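Local structure of Trypsin/factor XIIA inhibitor (Zea mays, 1BEA) at residues Cys20-Gly32 against Leu80-Phe94. The protein inhibits mammalian trypsin and activated Hageman factor (factor XIIa), and belongs to the cereal trypsin/alpha-amylase inhibitor family. Residues are numbered along the deposited sequence; the frame is centred on the assembly and turned at random.
Sequences CRWYVTSRTCGIG and LEDLPGCPREVQRGF
Phe-94 lays its ring as a knob among Tyr-23, Val-24, Arg-27 and Thr-28 of helix 20-29. Its edge meets the face of Tyr-23 in a T-shaped pair, planes at 83°, while Tyr-23 OH hydrogen-bonds to Glu-103 OE1. Arg-27 suits an exposed place beside a ring because its chain is aliphatic before the charge: CD makes a CH-pi contact 4.0 Å from the Phe-94 centroid, and the guanidinium runs nearly parallel to the ring. Branched Val-24 has a methyl for each of two knobs, CG2 against Phe-94 and CG1 3.7 Å from Gln-91 CB. Thr-28 has OG1 between backbone N and carbonyl carbon (chi1 68°), where it donates a hydrogen bond to Val-24 O and leaves CG2 for Phe-94 CB. Gln-91, the second knob, combines apolar methylenes with an amide; CD lies 3.8 Å from Cys-29 SG, and NE2 donates to Glu-81 O at 2.8 Å, from above the carbonyl plane. A leucine in its place would probably leave Glu-81 O without this donor. The Cys-29 to Cys-86 disulfide reaches the type II turn Leu-83 to Cys-86, with Leu-83 CD1 against Ile-31. Side-chain packing thus joins the helices, while a covalent link ties the adjoining turn to Cys-29.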
loop_
_atom_site.group_PDB
_atom_site.type_symbol
_atom_site.label_atom_id
_atom_site.label_comp_id
_atom_site.label_asym_id
_atom_site.label_seq_id
_atom_site.Cartn_x
_atom_site.Cartn_y
_atom_site.Cartn_z
ATOM N N CYS A 20 2.666 -2.564 -4.948
ATOM C CA CYS A 20 2.378 -1.154 -4.701
ATOM C C CYS A 20 3.599 -0.537 -4.130
ATOM O O CYS A 20 3.886 0.592 -4.461
ATOM C CB CYS A 20 1.220 -1.010 -3.752
ATOM S SG CYS A 20 -0.333 -1.525 -4.537
ATOM N N ARG A 21 4.337 -1.292 -3.296
ATOM C CA ARG A 21 5.613 -0.832 -2.699
ATOM C C ARG A 21 6.518 -0.256 -3.768
ATOM O O ARG A 21 6.971 0.881 -3.619
ATOM C CB ARG A 21 6.379 -1.979 -2.027
ATOM C CG ARG A 21 7.686 -1.553 -1.362
ATOM C CD ARG A 21 8.325 -2.683 -0.546
ATOM N NE ARG A 21 7.597 -2.987 0.690
ATOM C CZ ARG A 21 7.611 -2.240 1.803
ATOM N NH1 ARG A 21 8.308 -1.097 1.868
ATOM N NH2 ARG A 21 6.903 -2.638 2.863
ATOM N N TRP A 22 6.763 -1.041 -4.834
ATOM C CA TRP A 22 7.622 -0.713 -5.995
ATOM C C TRP A 22 7.081 0.364 -6.888
ATOM O O TRP A 22 7.846 1.100 -7.507
ATOM C CB TRP A 22 7.838 -1.947 -6.896
ATOM C CG TRP A 22 8.640 -2.992 -6.261
ATOM C CD1 TRP A 22 8.419 -4.332 -6.324
ATOM C CD2 TRP A 22 9.742 -2.803 -5.368
ATOM N NE1 TRP A 22 9.311 -4.992 -5.514
ATOM C CE2 TRP A 22 10.134 -4.082 -4.913
ATOM C CE3 TRP A 22 10.442 -1.674 -4.899
ATOM C CZ2 TRP A 22 11.191 -4.263 -4.014
ATOM C CZ3 TRP A 22 11.478 -1.854 -4.021
ATOM C CH2 TRP A 22 11.851 -3.140 -3.580
ATOM N N TYR A 23 5.763 0.400 -7.021
ATOM C CA TYR A 23 5.132 1.440 -7.820
ATOM C C TYR A 23 5.389 2.777 -7.075
ATOM O O TYR A 23 5.741 3.780 -7.674
ATOM C CB TYR A 23 3.638 1.148 -7.953
ATOM C CG TYR A 23 2.833 2.262 -8.583
ATOM C CD1 TYR A 23 3.378 3.051 -9.593
ATOM C CD2 TYR A 23 1.519 2.506 -8.196
ATOM C CE1 TYR A 23 2.642 4.050 -10.202
ATOM C CE2 TYR A 23 0.766 3.511 -8.806
ATOM C CZ TYR A 23 1.334 4.278 -9.810
ATOM O OH TYR A 23 0.614 5.296 -10.423
ATOM N N VAL A 24 5.255 2.761 -5.762
ATOM C CA VAL A 24 5.476 3.935 -4.967
ATOM C C VAL A 24 6.927 4.392 -4.975
ATOM O O VAL A 24 7.176 5.597 -5.032
ATOM C CB VAL A 24 5.057 3.705 -3.510
ATOM C CG1 VAL A 24 5.612 4.790 -2.623
ATOM C CG2 VAL A 24 3.549 3.697 -3.417
ATOM N N THR A 25 7.892 3.472 -4.901
ATOM C CA THR A 25 9.304 3.889 -4.897
ATOM C C THR A 25 9.794 4.333 -6.289
ATOM O O THR A 25 10.775 5.111 -6.433
ATOM C CB THR A 25 10.246 2.776 -4.392
ATOM O OG1 THR A 25 10.086 1.596 -5.187
ATOM C CG2 THR A 25 9.958 2.467 -2.993
ATOM N N SER A 26 9.111 3.833 -7.312
ATOM C CA SER A 26 9.465 4.170 -8.660
ATOM C C SER A 26 9.309 5.656 -8.776
ATOM O O SER A 26 10.251 6.358 -9.150
ATOM C CB SER A 26 8.523 3.489 -9.624
ATOM O OG SER A 26 8.862 2.127 -9.727
ATOM N N ARG A 27 8.115 6.118 -8.407
ATOM C CA ARG A 27 7.759 7.537 -8.462
ATOM C C ARG A 27 8.460 8.481 -7.490
ATOM O O ARG A 27 9.015 9.495 -7.878
ATOM C CB ARG A 27 6.251 7.696 -8.307
ATOM C CG ARG A 27 5.812 9.140 -8.402
ATOM C CD ARG A 27 4.390 9.248 -8.891
ATOM N NE ARG A 27 3.884 10.617 -9.103
ATOM C CZ ARG A 27 4.191 11.706 -8.387
ATOM N NH1 ARG A 27 5.038 11.669 -7.365
ATOM N NH2 ARG A 27 3.611 12.862 -8.688
ATOM N N THR A 28 8.447 8.169 -6.213
ATOM C CA THR A 28 9.061 9.066 -5.253
ATOM C C THR A 28 10.572 8.944 -5.147
ATOM O O THR A 28 11.264 9.951 -5.006
ATOM C CB THR A 28 8.451 8.844 -3.899
ATOM O OG1 THR A 28 8.840 7.546 -3.415
ATOM C CG2 THR A 28 6.924 8.933 -4.022
ATOM N N CYS A 29 11.079 7.722 -5.211
ATOM C CA CYS A 29 12.501 7.541 -5.115
ATOM C C CYS A 29 13.188 7.337 -6.434
ATOM O O CYS A 29 14.419 7.447 -6.473
ATOM C CB CYS A 29 12.847 6.343 -4.265
ATOM S SG CYS A 29 12.012 6.316 -2.682
ATOM N N GLY A 30 12.457 7.019 -7.500
ATOM C CA GLY A 30 13.139 6.790 -8.776
ATOM C C GLY A 30 13.756 5.380 -8.900
ATOM O O GLY A 30 14.545 5.117 -9.790
ATOM N N ILE A 31 13.405 4.468 -7.997
ATOM C CA ILE A 31 13.908 3.121 -8.105
ATOM C C ILE A 31 12.777 2.093 -8.051
ATOM O O ILE A 31 11.817 2.198 -7.276
ATOM C CB ILE A 31 14.957 2.780 -7.023
ATOM C CG1 ILE A 31 14.255 2.670 -5.688
ATOM C CG2 ILE A 31 16.171 3.801 -7.053
ATOM C CD1 ILE A 31 14.017 1.257 -5.323
ATOM N N GLY A 32 12.885 1.089 -8.902
ATOM C CA GLY A 32 11.863 0.067 -8.916
ATOM C C GLY A 32 12.218 -0.910 -10.019
ATOM O O GLY A 32 13.324 -0.862 -10.582
ATOM N N LEU A 80 6.987 1.618 4.749
ATOM C CA LEU A 80 7.902 2.205 3.794
ATOM C C LEU A 80 8.988 2.841 4.626
ATOM O O LEU A 80 8.695 3.666 5.489
ATOM C CB LEU A 80 7.235 3.312 2.980
ATOM C CG LEU A 80 5.902 3.052 2.307
ATOM C CD1 LEU A 80 5.168 4.384 2.058
ATOM C CD2 LEU A 80 6.151 2.314 1.005
ATOM N N GLU A 81 10.231 2.471 4.354
ATOM C CA GLU A 81 11.357 3.035 5.067
ATOM C C GLU A 81 12.202 3.915 4.165
ATOM O O GLU A 81 11.954 4.027 2.972
ATOM C CB GLU A 81 12.218 1.927 5.651
ATOM C CG GLU A 81 11.587 1.267 6.863
ATOM C CD GLU A 81 11.213 2.277 7.945
ATOM O OE1 GLU A 81 10.837 3.431 7.621
ATOM O OE2 GLU A 81 11.294 1.915 9.132
ATOM N N ASP A 82 13.221 4.532 4.743
ATOM C CA ASP A 82 14.063 5.423 3.975
ATOM C C ASP A 82 14.952 4.703 2.996
ATOM O O ASP A 82 15.464 3.629 3.266
ATOM C CB ASP A 82 14.917 6.247 4.916
ATOM C CG ASP A 82 14.128 7.303 5.632
ATOM O OD1 ASP A 82 13.595 7.010 6.719
ATOM O OD2 ASP A 82 14.033 8.426 5.102
ATOM N N LEU A 83 15.132 5.326 1.852
ATOM C CA LEU A 83 15.979 4.782 0.817
ATOM C C LEU A 83 16.964 5.914 0.606
ATOM O O LEU A 83 16.626 7.082 0.779
ATOM C CB LEU A 83 15.166 4.500 -0.428
ATOM C CG LEU A 83 14.384 3.198 -0.251
ATOM C CD1 LEU A 83 13.759 2.761 -1.568
ATOM C CD2 LEU A 83 15.339 2.106 0.251
ATOM N N PRO A 84 18.211 5.589 0.256
ATOM C CA PRO A 84 19.165 6.677 0.066
ATOM C C PRO A 84 18.490 7.839 -0.634
ATOM O O PRO A 84 17.845 7.641 -1.650
ATOM C CB PRO A 84 20.245 6.047 -0.789
ATOM C CG PRO A 84 20.247 4.645 -0.359
ATOM C CD PRO A 84 18.819 4.276 -0.027
ATOM N N GLY A 85 18.601 9.038 -0.068
ATOM C CA GLY A 85 18.005 10.210 -0.688
ATOM C C GLY A 85 16.543 10.126 -1.112
ATOM O O GLY A 85 16.178 10.640 -2.179
ATOM N N CYS A 86 15.718 9.498 -0.268
ATOM C CA CYS A 86 14.277 9.344 -0.500
ATOM C C CYS A 86 13.628 9.001 0.830
ATOM O O CYS A 86 13.328 7.841 1.146
ATOM C CB CYS A 86 14.009 8.243 -1.496
ATOM S SG CYS A 86 12.250 8.168 -1.859
ATOM N N PRO A 87 13.415 10.025 1.645
ATOM C CA PRO A 87 12.804 9.833 2.960
ATOM C C PRO A 87 11.423 9.197 2.935
ATOM O O PRO A 87 10.584 9.475 2.062
ATOM C CB PRO A 87 12.785 11.241 3.560
ATOM C CG PRO A 87 12.898 12.154 2.402
ATOM C CD PRO A 87 13.702 11.440 1.360
ATOM N N ARG A 88 11.196 8.362 3.941
ATOM C CA ARG A 88 9.939 7.650 4.111
ATOM C C ARG A 88 8.723 8.561 4.019
ATOM O O ARG A 88 7.702 8.170 3.469
ATOM C CB ARG A 88 9.988 6.899 5.432
ATOM C CG ARG A 88 8.879 7.154 6.342
ATOM C CD ARG A 88 8.890 6.139 7.434
ATOM N NE ARG A 88 7.761 6.401 8.308
ATOM C CZ ARG A 88 6.568 5.878 8.117
ATOM N NH1 ARG A 88 6.337 5.060 7.092
ATOM N NH2 ARG A 88 5.603 6.205 8.944
ATOM N N GLU A 89 8.858 9.795 4.502
ATOM C CA GLU A 89 7.768 10.769 4.449
ATOM C C GLU A 89 7.362 11.115 3.019
ATOM O O GLU A 89 6.196 11.447 2.727
ATOM C CB GLU A 89 8.158 12.059 5.191
ATOM C CG GLU A 89 9.656 12.294 5.321
ATOM C CD GLU A 89 10.268 11.590 6.533
ATOM O OE1 GLU A 89 9.659 11.601 7.629
ATOM O OE2 GLU A 89 11.371 11.020 6.396
ATOM N N VAL A 90 8.325 11.075 2.117
ATOM C CA VAL A 90 8.004 11.375 0.740
ATOM C C VAL A 90 7.185 10.271 0.088
ATOM O O VAL A 90 6.262 10.543 -0.664
ATOM C CB VAL A 90 9.253 11.566 -0.099
ATOM C CG1 VAL A 90 8.872 12.247 -1.401
ATOM C CG2 VAL A 90 10.283 12.398 0.672
ATOM N N GLN A 91 7.526 9.017 0.370
ATOM C CA GLN A 91 6.809 7.905 -0.243
ATOM C C GLN A 91 5.391 7.740 0.323
ATOM O O GLN A 91 4.469 7.384 -0.400
ATOM C CB GLN A 91 7.624 6.632 -0.050
ATOM C CG GLN A 91 9.112 6.824 -0.154
ATOM C CD GLN A 91 9.830 5.612 0.363
ATOM O OE1 GLN A 91 9.402 4.498 0.112
ATOM N NE2 GLN A 91 10.914 5.813 1.109
ATOM N N ARG A 92 5.239 8.013 1.617
ATOM C CA ARG A 92 3.960 7.948 2.335
ATOM C C ARG A 92 2.870 8.805 1.686
ATOM O O ARG A 92 1.730 8.359 1.440
ATOM C CB ARG A 92 4.139 8.479 3.742
ATOM C CG ARG A 92 4.355 7.451 4.799
ATOM C CD ARG A 92 4.265 8.107 6.164
ATOM N NE ARG A 92 3.135 7.631 6.960
ATOM C CZ ARG A 92 1.975 8.257 7.084
ATOM N NH1 ARG A 92 1.750 9.389 6.460
ATOM N NH2 ARG A 92 1.052 7.777 7.879
ATOM N N GLY A 93 3.216 10.066 1.456
ATOM C CA GLY A 93 2.275 10.971 0.833
ATOM C C GLY A 93 1.708 10.366 -0.433
ATOM O O GLY A 93 0.508 10.325 -0.633
ATOM N N PHE A 94 2.565 9.849 -1.296
ATOM C CA PHE A 94 2.053 9.295 -2.523
ATOM C C PHE A 94 1.302 7.990 -2.351
ATOM O O PHE A 94 0.364 7.716 -3.102
ATOM C CB PHE A 94 3.177 9.073 -3.512
ATOM C CG PHE A 94 2.732 8.358 -4.751
ATOM C CD1 PHE A 94 1.793 8.953 -5.601
ATOM C CD2 PHE A 94 3.193 7.068 -5.041
ATOM C CE1 PHE A 94 1.317 8.274 -6.712
ATOM C CE2 PHE A 94 2.725 6.380 -6.149
ATOM C CZ PHE A 94 1.788 6.979 -6.983
#